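Local coordinates for GDSL-like Lipase/Acylhydrolase family protein (Neisseria meningitidis, PDB 4K7J) that probably removes O-acetyl groups from peptidoglycan, acting as an SGNH-family esterase with an alpha/beta fold, at residues A287-L295 / A346-A354. Residues are numbered along the deposited sequence; the frame is centred on the assembly and turned at random.
With ACT (acetate ion), chain C.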
loop_
_atom_site.group_PDB
_atom_site.type_symbol
_atom_site.label_atom_id
_atom_site.label_comp_id
_atom_site.label_asym_id
_atom_site.label_seq_id
_atom_site.Cartn_x
_atom_site.Cartn_y
_atom_site.Cartn_z
ATOM N N ALA A 287 14.501 -2.423 4.007
ATOM C CA ALA A 287 14.705 -3.143 2.759
ATOM C C ALA A 287 15.215 -4.579 2.989
ATOM O O ALA A 287 16.026 -4.817 3.894
ATOM C CB ALA A 287 15.655 -2.376 1.867
ATOM N N PRO A 288 14.735 -5.538 2.174
ATOM C CA PRO A 288 15.290 -6.894 2.222
ATOM C C PRO A 288 16.700 -6.886 1.667
ATOM O O PRO A 288 17.094 -5.902 1.046
ATOM C CB PRO A 288 14.375 -7.682 1.273
ATOM C CG PRO A 288 13.857 -6.653 0.304
ATOM C CD PRO A 288 13.687 -5.403 1.139
ATOM N N GLU A 289 17.457 -7.957 1.869
ATOM C CA GLU A 289 18.727 -8.058 1.177
ATOM C C GLU A 289 18.447 -8.196 -0.312
ATOM O O GLU A 289 17.569 -8.951 -0.717
ATOM C CB GLU A 289 19.574 -9.240 1.667
ATOM C CG GLU A 289 20.905 -9.350 0.909
ATOM C CD GLU A 289 21.887 -10.348 1.517
ATOM O OE1 GLU A 289 21.648 -11.572 1.427
ATOM O OE2 GLU A 289 22.910 -9.904 2.074
ATOM N N SER A 290 19.189 -7.440 -1.113
ATOM C CA SER A 290 19.196 -7.578 -2.558
ATOM C C SER A 290 20.624 -7.870 -2.957
ATOM O O SER A 290 21.551 -7.614 -2.184
ATOM C CB SER A 290 18.757 -6.277 -3.243
ATOM O OG SER A 290 17.398 -5.990 -2.965
ATOM N N LEU A 291 20.802 -8.404 -4.160
ATOM C CA LEU A 291 22.130 -8.658 -4.694
ATOM C C LEU A 291 22.308 -7.928 -6.010
ATOM O O LEU A 291 21.432 -7.972 -6.871
ATOM C CB LEU A 291 22.346 -10.157 -4.904
ATOM C CG LEU A 291 22.136 -10.978 -3.631
ATOM C CD1 LEU A 291 22.340 -12.465 -3.895
ATOM C CD2 LEU A 291 23.068 -10.490 -2.530
ATOM N N LYS A 292 23.446 -7.253 -6.144
ATOM C CA LYS A 292 23.847 -6.613 -7.385
ATOM C C LYS A 292 24.240 -7.696 -8.376
ATOM O O LYS A 292 24.142 -7.529 -9.592
ATOM C CB LYS A 292 25.039 -5.696 -7.127
ATOM C CG LYS A 292 25.410 -4.831 -8.309
ATOM C CD LYS A 292 24.198 -4.031 -8.755
ATOM C CE LYS A 292 24.493 -3.165 -9.967
ATOM N NZ LYS A 292 23.316 -2.318 -10.305
ATOM N N ASN A 293 24.689 -8.820 -7.838
ATOM C CA ASN A 293 25.053 -9.962 -8.654
ATOM C C ASN A 293 25.018 -11.211 -7.780
ATOM O O ASN A 293 25.411 -11.168 -6.619
ATOM C CB ASN A 293 26.422 -9.737 -9.296
ATOM C CG ASN A 293 27.443 -10.733 -8.843
ATOM O OD1 ASN A 293 27.618 -11.772 -9.471
ATOM N ND2 ASN A 293 28.130 -10.429 -7.749
ATOM N N THR A 294 24.521 -12.312 -8.331
ATOM C CA THR A 294 24.196 -13.483 -7.518
ATOM C C THR A 294 25.328 -14.498 -7.390
ATOM O O THR A 294 25.123 -15.597 -6.881
ATOM C CB THR A 294 22.933 -14.190 -8.054
ATOM O OG1 THR A 294 23.191 -14.739 -9.354
ATOM C CG2 THR A 294 21.790 -13.194 -8.153
ATOM N N LEU A 295 26.525 -14.123 -7.833
ATOM C CA LEU A 295 27.655 -15.046 -7.848
ATOM C C LEU A 295 28.299 -15.262 -6.482
ATOM O O LEU A 295 28.563 -14.310 -5.748
ATOM C CB LEU A 295 28.731 -14.561 -8.821
ATOM C CG LEU A 295 28.527 -14.762 -10.323
ATOM C CD1 LEU A 295 29.623 -14.041 -11.094
ATOM C CD2 LEU A 295 28.513 -16.247 -10.674
ATOM N N ALA A 346 13.443 -14.717 -6.688
ATOM C CA ALA A 346 13.639 -14.794 -8.130
ATOM C C ALA A 346 15.117 -14.836 -8.499
ATOM O O ALA A 346 15.974 -14.471 -7.699
ATOM C CB ALA A 346 12.954 -13.619 -8.823
ATOM N N LYS A 347 15.403 -15.258 -9.726
ATOM C CA LYS A 347 16.777 -15.409 -10.201
ATOM C C LYS A 347 17.592 -14.119 -10.173
ATOM O O LYS A 347 18.821 -14.159 -10.125
ATOM C CB LYS A 347 16.795 -15.976 -11.622
ATOM C CG LYS A 347 16.426 -14.960 -12.697
ATOM C CD LYS A 347 16.305 -15.611 -14.069
ATOM C CE LYS A 347 15.138 -16.587 -14.117
ATOM N NZ LYS A 347 15.075 -17.327 -15.412
ATOM N N ASP A 348 16.924 -12.969 -10.208
ATOM C CA ASP A 348 17.665 -11.715 -10.242
ATOM C C ASP A 348 18.249 -11.306 -8.885
ATOM O O ASP A 348 19.018 -10.348 -8.798
ATOM C CB ASP A 348 16.846 -10.580 -10.887
ATOM C CG ASP A 348 15.630 -10.167 -10.064
ATOM O OD1 ASP A 348 15.441 -10.644 -8.917
ATOM O OD2 ASP A 348 14.856 -9.338 -10.581
ATOM N N GLY A 349 17.892 -12.039 -7.832
ATOM C CA GLY A 349 18.393 -11.755 -6.493
ATOM C C GLY A 349 17.899 -10.432 -5.914
ATOM O O GLY A 349 18.507 -9.875 -4.994
ATOM N N VAL A 350 16.801 -9.925 -6.466
ATOM C CA VAL A 350 16.204 -8.679 -6.000
ATOM C C VAL A 350 14.741 -8.915 -5.654
ATOM O O VAL A 350 14.289 -8.591 -4.551
ATOM C CB VAL A 350 16.285 -7.576 -7.069
ATOM C CG1 VAL A 350 15.566 -6.312 -6.586
ATOM C CG2 VAL A 350 17.750 -7.272 -7.418
ATOM N N HIS A 351 14.005 -9.494 -6.599
ATOM C CA HIS A 351 12.575 -9.743 -6.413
ATOM C C HIS A 351 12.337 -11.135 -5.844
ATOM O O HIS A 351 13.211 -11.988 -5.901
ATOM C CB HIS A 351 11.809 -9.521 -7.725
ATOM C CG HIS A 351 12.022 -8.155 -8.308
ATOM N ND1 HIS A 351 12.967 -7.897 -9.278
ATOM C CD2 HIS A 351 11.440 -6.966 -8.025
ATOM C CE1 HIS A 351 12.948 -6.611 -9.580
ATOM N NE2 HIS A 351 12.030 -6.022 -8.835
ATOM N N PHE A 352 11.164 -11.353 -5.264
ATOM C CA PHE A 352 10.871 -12.649 -4.682
ATOM C C PHE A 352 9.853 -13.403 -5.525
ATOM O O PHE A 352 9.236 -12.850 -6.445
ATOM C CB PHE A 352 10.371 -12.499 -3.240
ATOM C CG PHE A 352 11.391 -11.922 -2.292
ATOM C CD1 PHE A 352 11.631 -10.549 -2.250
ATOM C CD2 PHE A 352 12.097 -12.749 -1.423
ATOM C CE1 PHE A 352 12.580 -9.999 -1.357
ATOM C CE2 PHE A 352 13.039 -12.217 -0.530
ATOM C CZ PHE A 352 13.279 -10.836 -0.494
ATOM N N SER A 353 9.699 -14.682 -5.226
ATOM C CA SER A 353 8.701 -15.485 -5.894
ATOM C C SER A 353 7.458 -15.357 -5.047
ATOM O O SER A 353 7.524 -14.848 -3.924
ATOM C CB SER A 353 9.146 -16.952 -5.947
ATOM O OG SER A 353 9.215 -17.497 -4.636
ATOM N N ALA A 354 6.335 -15.837 -5.577
ATOM C CA ALA A 354 5.061 -15.768 -4.873
ATOM C C ALA A 354 5.163 -16.320 -3.453
ATOM O O ALA A 354 4.670 -15.706 -2.511
ATOM C CB ALA A 354 3.969 -16.512 -5.664
HETATM C C ACT C . 11.375 -2.920 -7.444
HETATM O O ACT C . 11.615 -3.328 -8.619
HETATM O OXT ACT C . 10.578 -1.956 -7.313
HETATM C CH3 ACT C . 11.989 -3.569 -6.243
HETATM O O HOH W 1 15.605 -7.798 -2.368
HETATM O O HOH W 2 20.963 -16.229 -10.190
#
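L291 and G349 make the one direct hydrogen bond between the two loops: L291 N donates to G349 O at 2.9 Å, with an N-H...O angle of 147°. The same oxygen receives a CA-H...O contact from S290, so one carbonyl meets two successive residues of 287-295. Water extends this polar seam at both ends. One molecule donates to E289 O and V350 O and accepts from S290 OG (2.6 Å); another links T294 OG1 with K347 O.

Side-chain packing flanks the seam. P288 CB lies 3.8 Å from F352 CZ, at the rim of the ring rather than over its face, while W326 and Y357 also meet that ring. The T294 methyl CG2 lies against the carbonyl oxygen K347 O at 3.7 Å and approaches G349 CA, a residue with positive phi.

Within 346-354, D348 ties down the residues after the A346-G349 type I turn. Its OD1 accepts from V350 N, forming an Asx turn, and from H351 N on the same face of the carboxylate; its OD2 offers the syn lone pair to H351 ND1 at 2.7 Å, only 3° out of the imidazole plane. This fixes the ring's rotation and directs NE2 to an acetate oxygen (2.7 Å, 169°); the acetate also binds S62 N, G218 N and N250 ND2. That Asp-x-x-His geometry, beside S62, is characteristic of the SGNH hydrolase active site.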